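Long-range contacts in T-lymphoma invasion and metastasis-inducing protein 1 (Homo sapiens, PDB 4K2P), which probably activates Rac-type GTPases as a guanine nucleotide exchange factor, its PH-CC-Ex region binding phosphoinositides and protein partners such as Par-3: residues D191-R196 and E206-K211; G12-K17 and F99-T104; V28-R33 and G226-F231; K44-F49 and W70-I75. The protein carries 5 engineered substitutions. All coordinates share one frame; numbering follows the deposited sequence.

Interaction 1 of 4, residues D191-R196 and E206-K211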
loop_
_atom_site.group_PDB
_atom_site.type_symbol
_atom_site.label_atom_id
_atom_site.label_comp_id
_atom_site.label_asym_id
_atom_site.label_seq_id
_atom_site.Cartn_x
_atom_site.Cartn_y
_atom_site.Cartn_z
ATOM N N ASP A 191 3.807 -6.288 -3.951
ATOM C CA ASP A 191 4.011 -7.046 -2.715
ATOM C C ASP A 191 5.469 -6.982 -2.276
ATOM O O ASP A 191 5.770 -6.848 -1.095
ATOM C CB ASP A 191 3.574 -8.500 -2.890
ATOM C CG ASP A 191 2.062 -8.665 -2.876
ATOM O OD1 ASP A 191 1.363 -7.839 -2.259
ATOM O OD2 ASP A 191 1.564 -9.623 -3.490
ATOM N N LEU A 192 6.369 -7.047 -3.247
ATOM C CA LEU A 192 7.802 -6.991 -2.997
ATOM C C LEU A 192 8.210 -5.635 -2.419
ATOM O O LEU A 192 9.023 -5.559 -1.502
ATOM C CB LEU A 192 8.560 -7.266 -4.294
ATOM C CG LEU A 192 10.086 -7.212 -4.243
ATOM C CD1 LEU A 192 10.629 -8.141 -3.187
ATOM C CD2 LEU A 192 10.657 -7.553 -5.605
ATOM N N PHE A 193 7.653 -4.571 -2.979
ATOM C CA PHE A 193 7.914 -3.211 -2.515
ATOM C C PHE A 193 7.418 -3.076 -1.080
ATOM O O PHE A 193 8.084 -2.495 -0.225
ATOM C CB PHE A 193 7.227 -2.203 -3.447
ATOM C CG PHE A 193 7.372 -0.761 -3.033
ATOM C CD1 PHE A 193 6.436 -0.166 -2.206
ATOM C CD2 PHE A 193 8.410 0.007 -3.518
ATOM C CE1 PHE A 193 6.555 1.157 -1.840
ATOM C CE2 PHE A 193 8.536 1.333 -3.162
ATOM C CZ PHE A 193 7.605 1.912 -2.322
ATOM N N ARG A 194 6.250 -3.652 -0.826
ATOM C CA ARG A 194 5.615 -3.585 0.475
ATOM C C ARG A 194 6.450 -4.305 1.534
ATOM O O ARG A 194 6.674 -3.772 2.621
ATOM C CB ARG A 194 4.210 -4.177 0.402
ATOM C CG ARG A 194 3.445 -4.101 1.706
ATOM C CD ARG A 194 1.949 -4.213 1.489
ATOM N NE ARG A 194 1.562 -5.476 0.860
ATOM C CZ ARG A 194 1.451 -6.636 1.499
ATOM N NH1 ARG A 194 1.731 -6.717 2.790
ATOM N NH2 ARG A 194 1.084 -7.728 0.841
ATOM N N PHE A 195 6.920 -5.507 1.219
ATOM C CA PHE A 195 7.723 -6.257 2.172
ATOM C C PHE A 195 9.050 -5.558 2.388
ATOM O O PHE A 195 9.595 -5.593 3.485
ATOM C CB PHE A 195 7.933 -7.703 1.716
ATOM C CG PHE A 195 6.740 -8.583 1.946
ATOM C CD1 PHE A 195 6.351 -8.908 3.231
ATOM C CD2 PHE A 195 6.008 -9.087 0.889
ATOM C CE1 PHE A 195 5.252 -9.716 3.458
ATOM C CE2 PHE A 195 4.904 -9.898 1.115
ATOM C CZ PHE A 195 4.529 -10.208 2.401
ATOM N N ARG A 196 9.562 -4.903 1.353
ATOM C CA ARG A 196 10.803 -4.154 1.490
ATOM C C ARG A 196 10.602 -2.917 2.360
ATOM O O ARG A 196 11.532 -2.450 3.017
ATOM C CB ARG A 196 11.347 -3.762 0.123
ATOM C CG ARG A 196 12.088 -4.886 -0.561
ATOM C CD ARG A 196 12.558 -4.498 -1.945
ATOM N NE ARG A 196 13.337 -5.576 -2.545
ATOM C CZ ARG A 196 13.481 -5.774 -3.850
ATOM N NH1 ARG A 196 12.879 -4.977 -4.723
ATOM N NH2 ARG A 196 14.226 -6.784 -4.280
ATOM N N GLU A 206 16.694 2.699 4.572
ATOM C CA GLU A 206 15.894 3.579 3.724
ATOM C C GLU A 206 14.859 2.765 2.950
ATOM O O GLU A 206 15.095 1.606 2.617
ATOM C CB GLU A 206 16.787 4.386 2.773
ATOM C CG GLU A 206 17.503 3.581 1.707
ATOM C CD GLU A 206 18.439 4.441 0.870
ATOM O OE1 GLU A 206 18.336 5.685 0.952
ATOM O OE2 GLU A 206 19.274 3.874 0.130
ATOM N N LEU A 207 13.705 3.368 2.691
ATOM C CA LEU A 207 12.619 2.677 2.012
ATOM C C LEU A 207 12.956 2.466 0.536
ATOM O O LEU A 207 13.775 3.193 -0.020
ATOM C CB LEU A 207 11.319 3.475 2.131
ATOM C CG LEU A 207 10.637 3.584 3.495
ATOM C CD1 LEU A 207 9.325 4.333 3.336
ATOM C CD2 LEU A 207 10.409 2.236 4.147
ATOM N N PRO A 208 12.322 1.467 -0.105
ATOM C CA PRO A 208 12.577 1.190 -1.524
ATOM C C PRO A 208 12.145 2.349 -2.411
ATOM O O PRO A 208 11.244 3.088 -2.033
ATOM C CB PRO A 208 11.732 -0.056 -1.802
ATOM C CG PRO A 208 10.696 -0.062 -0.739
ATOM C CD PRO A 208 11.354 0.520 0.468
ATOM N N ASN A 209 12.773 2.483 -3.576
ATOM C CA ASN A 209 12.555 3.624 -4.463
ATOM C C ASN A 209 11.149 3.637 -5.084
ATOM O O ASN A 209 10.776 2.696 -5.773
ATOM C CB ASN A 209 13.617 3.619 -5.565
ATOM C CG ASN A 209 13.577 4.868 -6.427
ATOM O OD1 ASN A 209 12.600 5.125 -7.121
ATOM N ND2 ASN A 209 14.646 5.654 -6.380
ATOM N N PRO A 210 10.368 4.714 -4.858
ATOM C CA PRO A 210 9.004 4.740 -5.409
ATOM C C PRO A 210 8.958 4.808 -6.940
ATOM O O PRO A 210 8.071 4.210 -7.548
ATOM C CB PRO A 210 8.396 6.022 -4.810
ATOM C CG PRO A 210 9.345 6.489 -3.767
ATOM C CD PRO A 210 10.687 5.956 -4.129
ATOM N N LYS A 211 9.873 5.556 -7.547
ATOM C CA LYS A 211 9.900 5.693 -9.003
ATOM C C LYS A 211 10.124 4.353 -9.703
ATOM O O LYS A 211 9.553 4.102 -10.764
ATOM C CB LYS A 211 10.972 6.694 -9.435
ATOM C CG LYS A 211 10.583 8.151 -9.222
ATOM C CD LYS A 211 9.391 8.507 -10.101
ATOM C CE LYS A 211 9.447 9.929 -10.626
ATOM N NZ LYS A 211 9.400 10.975 -9.568
#

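Interaction 2 of 4, residues G12-K17 and F99-T104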
loop_
_atom_site.group_PDB
_atom_site.type_symbol
_atom_site.label_atom_id
_atom_site.label_comp_id
_atom_site.label_asym_id
_atom_site.label_seq_id
_atom_site.Cartn_x
_atom_site.Cartn_y
_atom_site.Cartn_z
ATOM N N GLY A 12 -0.833 9.944 18.423
ATOM C CA GLY A 12 -0.572 11.366 18.304
ATOM C C GLY A 12 -1.688 12.113 17.603
ATOM O O GLY A 12 -2.555 11.515 16.988
ATOM N N ALA A 13 -1.651 13.432 17.700
ATOM C CA ALA A 13 -2.624 14.285 17.048
ATOM C C ALA A 13 -2.241 14.463 15.578
ATOM O O ALA A 13 -1.125 14.861 15.271
ATOM C CB ALA A 13 -2.707 15.625 17.758
ATOM N N LEU A 14 -3.171 14.142 14.685
ATOM C CA LEU A 14 -2.953 14.231 13.247
ATOM C C LEU A 14 -4.124 14.908 12.565
ATOM O O LEU A 14 -5.269 14.742 12.987
ATOM C CB LEU A 14 -2.774 12.841 12.639
ATOM C CG LEU A 14 -1.584 12.012 13.119
ATOM C CD1 LEU A 14 -1.687 10.567 12.609
ATOM C CD2 LEU A 14 -0.287 12.661 12.674
ATOM N N ALA A 15 -3.838 15.670 11.513
ATOM C CA ALA A 15 -4.872 16.094 10.579
ATOM C C ALA A 15 -5.070 14.938 9.603
ATOM O O ALA A 15 -4.107 14.277 9.228
ATOM C CB ALA A 15 -4.478 17.366 9.854
ATOM N N VAL A 16 -6.313 14.687 9.207
ATOM C CA VAL A 16 -6.666 13.489 8.443
ATOM C C VAL A 16 -7.676 13.834 7.362
ATOM O O VAL A 16 -8.546 14.686 7.555
ATOM C CB VAL A 16 -7.253 12.387 9.342
ATOM C CG1 VAL A 16 -7.499 11.110 8.537
ATOM C CG2 VAL A 16 -6.313 12.098 10.521
ATOM N N LYS A 17 -7.548 13.163 6.222
ATOM C CA LYS A 17 -8.375 13.424 5.060
ATOM C C LYS A 17 -8.520 12.131 4.261
ATOM O O LYS A 17 -7.515 11.533 3.910
ATOM C CB LYS A 17 -7.709 14.515 4.231
ATOM C CG LYS A 17 -8.448 15.013 3.039
ATOM C CD LYS A 17 -7.674 16.187 2.486
ATOM C CE LYS A 17 -8.326 16.777 1.278
ATOM N NZ LYS A 17 -8.044 18.234 1.198
ATOM N N PHE A 99 -5.633 7.182 2.717
ATOM C CA PHE A 99 -5.898 8.254 3.666
ATOM C C PHE A 99 -4.671 9.135 3.744
ATOM O O PHE A 99 -3.557 8.640 3.718
ATOM C CB PHE A 99 -6.222 7.689 5.059
ATOM C CG PHE A 99 -7.265 6.613 5.047
ATOM C CD1 PHE A 99 -6.908 5.291 4.815
ATOM C CD2 PHE A 99 -8.600 6.912 5.276
ATOM C CE1 PHE A 99 -7.870 4.287 4.799
ATOM C CE2 PHE A 99 -9.562 5.909 5.260
ATOM C CZ PHE A 99 -9.192 4.597 5.015
ATOM N N LEU A 100 -4.877 10.443 3.797
ATOM C CA LEU A 100 -3.794 11.377 4.057
ATOM C C LEU A 100 -3.741 11.787 5.529
ATOM O O LEU A 100 -4.767 11.965 6.171
ATOM C CB LEU A 100 -3.947 12.618 3.182
ATOM C CG LEU A 100 -3.845 12.384 1.670
ATOM C CD1 LEU A 100 -4.255 13.635 0.943
ATOM C CD2 LEU A 100 -2.433 11.975 1.268
ATOM N N PHE A 101 -2.524 11.975 6.017
ATOM C CA PHE A 101 -2.251 12.384 7.382
ATOM C C PHE A 101 -1.212 13.501 7.363
ATOM O O PHE A 101 -0.269 13.437 6.578
ATOM C CB PHE A 101 -1.718 11.222 8.217
ATOM C CG PHE A 101 -2.623 10.035 8.280
ATOM C CD1 PHE A 101 -3.594 9.926 9.269
ATOM C CD2 PHE A 101 -2.475 8.997 7.380
ATOM C CE1 PHE A 101 -4.412 8.812 9.339
ATOM C CE2 PHE A 101 -3.289 7.881 7.448
ATOM C CZ PHE A 101 -4.259 7.788 8.428
ATOM N N GLN A 102 -1.380 14.515 8.211
ATOM C CA GLN A 102 -0.368 15.553 8.382
ATOM C C GLN A 102 0.106 15.585 9.834
ATOM O O GLN A 102 -0.705 15.659 10.766
ATOM C CB GLN A 102 -0.900 16.932 7.983
ATOM C CG GLN A 102 0.175 18.045 8.014
ATOM C CD GLN A 102 -0.405 19.450 7.934
ATOM O OE1 GLN A 102 -1.548 19.688 8.323
ATOM N NE2 GLN A 102 0.390 20.390 7.433
ATOM N N THR A 103 1.423 15.523 10.004
ATOM C CA THR A 103 2.060 15.639 11.306
ATOM C C THR A 103 2.920 16.928 11.348
ATOM O O THR A 103 2.733 17.830 10.524
ATOM C CB THR A 103 2.889 14.366 11.603
ATOM O OG1 THR A 103 3.386 14.394 12.946
ATOM C CG2 THR A 103 4.036 14.219 10.617
ATOM N N THR A 104 3.850 17.014 12.297
ATOM C CA THR A 104 4.463 18.282 12.691
ATOM C C THR A 104 5.892 18.467 12.208
ATOM O O THR A 104 6.401 19.580 12.209
ATOM C CB THR A 104 4.475 18.423 14.227
ATOM O OG1 THR A 104 4.940 17.196 14.805
ATOM C CG2 THR A 104 3.086 18.723 14.752
HETATM O O HOH W 1 -0.338 17.042 13.097
HETATM O O HOH W 2 1.449 14.249 15.185
#

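Interaction 3 of 4, residues V28-R33 and G226-F231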
loop_
_atom_site.group_PDB
_atom_site.type_symbol
_atom_site.label_atom_id
_atom_site.label_comp_id
_atom_site.label_asym_id
_atom_site.label_seq_id
_atom_site.Cartn_x
_atom_site.Cartn_y
_atom_site.Cartn_z
ATOM N N VAL A 28 -11.593 1.827 -7.777
ATOM C CA VAL A 28 -11.110 2.855 -6.871
ATOM C C VAL A 28 -11.610 4.198 -7.392
ATOM O O VAL A 28 -11.627 4.414 -8.602
ATOM C CB VAL A 28 -9.580 2.867 -6.762
ATOM C CG1 VAL A 28 -9.136 3.951 -5.804
ATOM C CG2 VAL A 28 -9.075 1.512 -6.285
ATOM N N GLU A 29 -12.030 5.080 -6.492
ATOM C CA GLU A 29 -12.430 6.439 -6.859
ATOM C C GLU A 29 -11.783 7.438 -5.913
ATOM O O GLU A 29 -11.438 7.102 -4.783
ATOM C CB GLU A 29 -13.945 6.605 -6.821
ATOM C CG GLU A 29 -14.671 5.880 -7.942
ATOM C CD GLU A 29 -16.167 6.075 -7.866
ATOM O OE1 GLU A 29 -16.618 6.816 -6.967
ATOM O OE2 GLU A 29 -16.890 5.482 -8.695
ATOM N N SER A 30 -11.618 8.670 -6.372
ATOM C CA SER A 30 -11.148 9.730 -5.498
ATOM C C SER A 30 -12.218 10.101 -4.488
ATOM O O SER A 30 -13.409 10.042 -4.784
ATOM C CB SER A 30 -10.751 10.964 -6.306
ATOM O OG SER A 30 -9.457 10.800 -6.850
ATOM N N ALA A 31 -11.784 10.481 -3.293
ATOM C CA ALA A 31 -12.694 10.941 -2.258
ATOM C C ALA A 31 -13.190 12.326 -2.645
ATOM O O ALA A 31 -12.543 13.020 -3.425
ATOM C CB ALA A 31 -12.013 10.976 -0.907
ATOM N N THR A 32 -14.352 12.705 -2.120
ATOM C CA THR A 32 -14.909 14.037 -2.331
ATOM C C THR A 32 -13.912 15.119 -1.915
ATOM O O THR A 32 -13.106 14.913 -1.005
ATOM C CB THR A 32 -16.220 14.214 -1.533
ATOM O OG1 THR A 32 -17.148 13.190 -1.906
ATOM C CG2 THR A 32 -16.849 15.572 -1.792
ATOM N N ARG A 33 -13.956 16.260 -2.601
ATOM C CA ARG A 33 -13.215 17.442 -2.171
ATOM C C ARG A 33 -13.718 17.837 -0.793
ATOM O O ARG A 33 -14.923 17.992 -0.596
ATOM C CB ARG A 33 -13.379 18.594 -3.165
ATOM N N GLY A 226 -4.763 7.925 -14.165
ATOM C CA GLY A 226 -5.100 9.175 -14.816
ATOM C C GLY A 226 -6.514 9.594 -14.459
ATOM O O GLY A 226 -6.791 10.768 -14.213
ATOM N N ARG A 227 -7.408 8.614 -14.404
ATOM C CA ARG A 227 -8.795 8.861 -14.042
ATOM C C ARG A 227 -8.880 9.373 -12.602
ATOM O O ARG A 227 -9.682 10.249 -12.296
ATOM C CB ARG A 227 -9.618 7.584 -14.225
ATOM C CG ARG A 227 -11.045 7.659 -13.708
ATOM C CD ARG A 227 -11.768 6.331 -13.907
ATOM N NE ARG A 227 -11.045 5.232 -13.271
ATOM C CZ ARG A 227 -10.966 5.049 -11.956
ATOM N NH1 ARG A 227 -11.556 5.907 -11.128
ATOM N NH2 ARG A 227 -10.282 4.018 -11.471
ATOM N N LEU A 228 -8.045 8.822 -11.727
ATOM C CA LEU A 228 -8.023 9.218 -10.323
ATOM C C LEU A 228 -7.408 10.595 -10.090
ATOM O O LEU A 228 -7.667 11.222 -9.064
ATOM C CB LEU A 228 -7.243 8.194 -9.499
ATOM C CG LEU A 228 -7.873 6.833 -9.267
ATOM C CD1 LEU A 228 -6.870 5.945 -8.568
ATOM C CD2 LEU A 228 -9.144 6.972 -8.457
ATOM N N GLY A 229 -6.595 11.063 -11.031
ATOM C CA GLY A 229 -5.938 12.346 -10.873
ATOM C C GLY A 229 -4.671 12.267 -10.041
ATOM O O GLY A 229 -4.214 13.278 -9.512
ATOM N N ILE A 230 -4.117 11.067 -9.893
ATOM C CA ILE A 230 -2.914 10.891 -9.085
ATOM C C ILE A 230 -2.088 9.691 -9.567
ATOM O O ILE A 230 -2.603 8.595 -9.716
ATOM C CB ILE A 230 -3.286 10.732 -7.574
ATOM C CG1 ILE A 230 -2.055 10.449 -6.711
ATOM C CG2 ILE A 230 -4.357 9.662 -7.377
ATOM C CD1 ILE A 230 -1.047 11.570 -6.708
ATOM N N PHE A 231 -0.808 9.940 -9.839
ATOM C CA PHE A 231 0.170 8.910 -10.170
ATOM C C PHE A 231 1.172 8.838 -9.041
ATOM O O PHE A 231 2.062 9.679 -8.937
ATOM C CB PHE A 231 0.909 9.217 -11.476
ATOM C CG PHE A 231 0.039 9.209 -12.692
ATOM C CD1 PHE A 231 -0.774 10.290 -12.989
ATOM C CD2 PHE A 231 0.046 8.123 -13.552
ATOM C CE1 PHE A 231 -1.570 10.285 -14.124
ATOM C CE2 PHE A 231 -0.747 8.111 -14.686
ATOM C CZ PHE A 231 -1.560 9.187 -14.970
#

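Interaction 4 of 4, residues K44-F49 and W70-I75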
loop_
_atom_site.group_PDB
_atom_site.type_symbol
_atom_site.label_atom_id
_atom_site.label_comp_id
_atom_site.label_asym_id
_atom_site.label_seq_id
_atom_site.Cartn_x
_atom_site.Cartn_y
_atom_site.Cartn_z
ATOM N N LYS A 44 -3.140 0.520 17.662
ATOM C CA LYS A 44 -3.117 -0.643 18.544
ATOM C C LYS A 44 -3.319 -1.880 17.691
ATOM O O LYS A 44 -4.278 -1.967 16.927
ATOM C CB LYS A 44 -4.198 -0.542 19.626
ATOM N N GLY A 45 -2.414 -2.839 17.832
ATOM C CA GLY A 45 -2.390 -3.977 16.940
ATOM C C GLY A 45 -2.231 -3.453 15.529
ATOM O O GLY A 45 -1.352 -2.637 15.262
ATOM N N CYS A 46 -3.117 -3.883 14.641
ATOM C CA CYS A 46 -3.054 -3.484 13.250
ATOM C C CYS A 46 -4.270 -2.637 12.893
ATOM O O CYS A 46 -4.826 -2.736 11.800
ATOM C CB CYS A 46 -2.942 -4.721 12.361
ATOM S SG CYS A 46 -1.457 -4.695 11.346
ATOM N N THR A 47 -4.667 -1.792 13.840
ATOM C CA THR A 47 -5.805 -0.904 13.660
ATOM C C THR A 47 -5.465 0.509 14.116
ATOM O O THR A 47 -4.876 0.710 15.174
ATOM C CB THR A 47 -7.033 -1.417 14.441
ATOM O OG1 THR A 47 -7.322 -2.756 14.037
ATOM C CG2 THR A 47 -8.256 -0.546 14.190
ATOM N N LEU A 48 -5.797 1.484 13.280
ATOM C CA LEU A 48 -5.747 2.880 13.661
ATOM C C LEU A 48 -7.104 3.295 14.199
ATOM O O LEU A 48 -8.100 3.208 13.497
ATOM C CB LEU A 48 -5.365 3.773 12.470
ATOM C CG LEU A 48 -3.927 3.707 11.970
ATOM C CD1 LEU A 48 -3.803 4.509 10.681
ATOM C CD2 LEU A 48 -2.964 4.218 13.003
ATOM N N PHE A 49 -7.133 3.731 15.452
ATOM C CA PHE A 49 -8.340 4.237 16.089
ATOM C C PHE A 49 -8.314 5.757 16.104
ATOM O O PHE A 49 -7.310 6.371 16.455
ATOM C CB PHE A 49 -8.458 3.691 17.511
ATOM C CG PHE A 49 -8.610 2.204 17.570
ATOM C CD1 PHE A 49 -9.858 1.620 17.469
ATOM C CD2 PHE A 49 -7.503 1.387 17.708
ATOM C CE1 PHE A 49 -10.007 0.245 17.517
ATOM C CE2 PHE A 49 -7.642 0.004 17.758
ATOM C CZ PHE A 49 -8.895 -0.564 17.658
ATOM N N TRP A 70 -8.557 -0.484 9.541
ATOM C CA TRP A 70 -7.743 -1.691 9.559
ATOM C C TRP A 70 -6.575 -1.540 8.595
ATOM O O TRP A 70 -6.788 -1.291 7.417
ATOM C CB TRP A 70 -8.610 -2.886 9.181
ATOM C CG TRP A 70 -7.946 -4.222 9.267
ATOM C CD1 TRP A 70 -7.257 -4.741 10.327
ATOM C CD2 TRP A 70 -7.930 -5.225 8.247
ATOM N NE1 TRP A 70 -6.809 -6.004 10.022
ATOM C CE2 TRP A 70 -7.211 -6.324 8.752
ATOM C CE3 TRP A 70 -8.455 -5.296 6.950
ATOM C CZ2 TRP A 70 -6.996 -7.480 8.007
ATOM C CZ3 TRP A 70 -8.241 -6.443 6.212
ATOM C CH2 TRP A 70 -7.521 -7.521 6.742
ATOM N N VAL A 71 -5.348 -1.700 9.082
ATOM C CA VAL A 71 -4.174 -1.358 8.282
ATOM C C VAL A 71 -3.228 -2.530 8.050
ATOM O O VAL A 71 -2.083 -2.316 7.656
ATOM C CB VAL A 71 -3.365 -0.206 8.935
ATOM C CG1 VAL A 71 -4.255 1.012 9.126
ATOM C CG2 VAL A 71 -2.759 -0.628 10.253
ATOM N N GLU A 72 -3.700 -3.757 8.265
ATOM C CA GLU A 72 -2.908 -4.934 7.906
ATOM C C GLU A 72 -2.572 -4.853 6.424
ATOM O O GLU A 72 -3.414 -4.468 5.623
ATOM C CB GLU A 72 -3.654 -6.246 8.200
ATOM C CG GLU A 72 -3.320 -6.871 9.548
ATOM C CD GLU A 72 -3.980 -8.232 9.783
ATOM O OE1 GLU A 72 -4.114 -9.030 8.831
ATOM O OE2 GLU A 72 -4.368 -8.501 10.939
ATOM N N ASN A 73 -1.330 -5.163 6.079
ATOM C CA ASN A 73 -0.880 -5.228 4.686
ATOM C C ASN A 73 -1.032 -3.892 3.955
ATOM O O ASN A 73 -1.321 -3.849 2.762
ATOM C CB ASN A 73 -1.621 -6.342 3.934
ATOM C CG ASN A 73 -1.265 -7.725 4.449
ATOM O OD1 ASN A 73 -0.093 -8.045 4.646
ATOM N ND2 ASN A 73 -2.274 -8.552 4.668
ATOM N N SER A 74 -0.804 -2.805 4.683
ATOM C CA SER A 74 -0.833 -1.460 4.124
ATOM C C SER A 74 0.545 -1.002 3.645
ATOM O O SER A 74 1.562 -1.633 3.924
ATOM C CB SER A 74 -1.356 -0.468 5.160
ATOM O OG SER A 74 -2.720 -0.696 5.433
ATOM N N ILE A 75 0.559 0.099 2.906
ATOM C CA ILE A 75 1.784 0.817 2.601
ATOM C C ILE A 75 1.598 2.255 3.066
ATOM O O ILE A 75 0.532 2.829 2.915
ATOM C CB ILE A 75 2.120 0.792 1.090
ATOM C CG1 ILE A 75 2.469 -0.627 0.633
ATOM C CG2 ILE A 75 3.293 1.722 0.782
ATOM C CD1 ILE A 75 2.546 -0.794 -0.895
#

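Interaction 1 of 4, residues D191-R196 and E206-K211
Pro208 sets CG over one face of the Phe193 ring, a CH-pi contact in which Pro208 CG sits 3.8 Å from the centroid of the Phe193 ring and 24° off its normal. The methylene is displaced toward the rim, nearest Phe193 CE2 at 3.5 Å. That same corner of the ring also meets backbone oxygens: Phe193 CE2 is 3.4 Å from Pro208 O, and Asn209 O approaches the ring at its edge. On the next turn of helix 168-203, Arg196 CB supports Pro208 CG at 3.9 Å, while its extended chain runs off to a salt bridge with Glu145. Phe193 reaches the proline because its CG stands anti to the backbone N (chi1 177°). Further out, Gln77 of strand 75-78 touches both Phe193 and Pro210, tying this corner of the CC-Ex region to the PH domain, and Val233 packs on the same two residues from within the CC-Ex region. Asn209 is the N-cap of the short helix 210-214, its OD1 accepting a hydrogen bond from Arg212 N, which caps the first turn. The contact rests on dispersion, with a CH-pi component from Pro208 CG and probably a weak electrostatic one where the CE2 edge faces Asn209 O.

Interaction 2 of 4, residues G12-K17 and F99-T104
Leu14, Val16 and Phe101 form the tightly packed side of this strand pair. Val16 and Phe101 lie side by side, pointing the same way, with Val16 CG2 3.7 Å from Phe101 CD1; the other methyl, CG1, lies near Phe101 CE1. Leu14 comes in obliquely from the next inward-facing position, its CD1 3.9 Å from Phe101 CD1, while its CD2 reaches Thr103 CB. The Phe101 ring also meets Phe89, the two planes at about 20°. Trp112 of helix 106-128 covers Leu14, as expected in a PH domain, where a C-terminal helix packs against a strongly bent antiparallel sheet; here the first strand, 10-23, pairs with the last, 98-102. Two hydrogen-bonded pairs, Ala15 with Gln102 and Lys17 with Leu100, flank the non-hydrogen-bonded pair Val16 and Phe101. Leu100 N gives Lys17 O a 2.9 Å bond, and Gln102 N reaches Ala15 O at the same distance. On the face carrying Ala15, Lys17, Leu100 and Gln102 the direct contacts between the two segments are looser: Gln102 OE1 stands 4.0 Å from Ala15 CB, and Lys17 NZ turns away to Arg34 O, while Trp36 packs on Ala15, Lys17 and Leu100. Toward Ala13 and Thr103 the strands part and water takes over. One molecule donates to both Ala13 O and Gln102 O, the latter at 2.7 Å; a second donates to Ala13 O and hydrogen-bonds Thr103 OG1.

Interaction 3 of 4, residues V28-R33 and G226-F231
Val28 O is gripped by both terminal nitrogens of Arg227, at 2.9 Å from Arg227 NH1 and, in a weak bond, at 3.2 Å from Arg227 NH2. The forked contact joins a strand of the PH domain sheet to the end of helix 219-228 in the CC-Ex region, a helix closed by a Schellman motif with Gly229 as its C-prime residue. Arg227 NH1 approaches in the carbonyl plane, with a C=O...N angle of 159°. The oxygen in turn lies at the guanidinium edge, tilted 16° from its plane. The bend at chi3 (56°) takes NE out of line with the rest of the chain. Glu29 OE2 lies 5.9 Å from Arg227 NH1, too far for a salt bridge, and Glu29 OE1 pairs instead with Lys23; the acid may still add a favourable field. Beneath the polar bonds, Leu228 crosses Val28 at about a right angle, Leu228 CD2 lying 4.0 Å from Val28 CG1, and Leu20 and Leu239 close the apolar patch around both. Leu228 CD2 also touches the strand backbone, 3.6 Å from Val28 O. At the helix end, Ser30 OG donates a weak hydrogen bond to Leu228 O at 2.9 Å.

Interaction 4 of 4, residues K44-F49 and W70-I75
Cys46 and Val71 supply the polar bond of the contact: Val71 N donates to Cys46 O at 3.0 Å, almost straight at the hydrogen (175°). The same oxygen is approached by carbon atoms, with Val71 CG2 at 3.3 Å from Cys46 O and Trp70 CD1 nearby. Val71 CG2 occupies the crowded position between its own backbone N and carbonyl carbon, which sets that methyl against the Cys46 carbonyl.

Apolar contacts surround this bond. Cys46 points toward the opposite segment and lays SG against the aliphatic part of Glu72, 3.4 Å from Glu72 CG, with Ala123 of helix 106-128 touching both residues. Val71 CG1 meets Leu48 CD1 at 3.9 Å, the two side chains crossing at about a right angle, and Leu91 packs on both. On the other face, Thr47 OG1 lies at the edge of the Trp70 indole, while Glu72 CB covers part of one indole face.

Within 70-75, a type II turn runs from Val71 to Ser74, and Ser74 OG adds a 2.8 Å bond to Val71 O from above the carbonyl plane. Thr47 and Trp70 form an antiparallel non-hydrogen-bonded pair, at which strand 47-51 begins and strand 67-70 ends. Lys44 and Thr47, bonded to each other through both backbone N and O, close a beta hairpin whose second strand pairs with 67-70 in the bent antiparallel sheet of a PH domain.

How the interactions relate
Interactions 2 and 4 lie inside the PH domain, their centres 15 Å apart on the same antiparallel sheet, and they touch where Phe101 CZ meets Leu48 CD1. Interaction 4 falls between the two segments of interaction 2 in sequence. Interaction 1 comes later, within the CC-Ex region, yet meets interaction 4 through Arg194, which packs on Ser74 and Ile75 and makes a weak hydrogen bond to Asn73. Interaction 3 reaches from strand 27-30 to helix 219-228, spanning interactions 1 and 4 along the chain and crossing interaction 2. The PH and CC-Ex ranges thus pack against each other at more than one place: at interaction 3, and where interactions 1 and 4 touch.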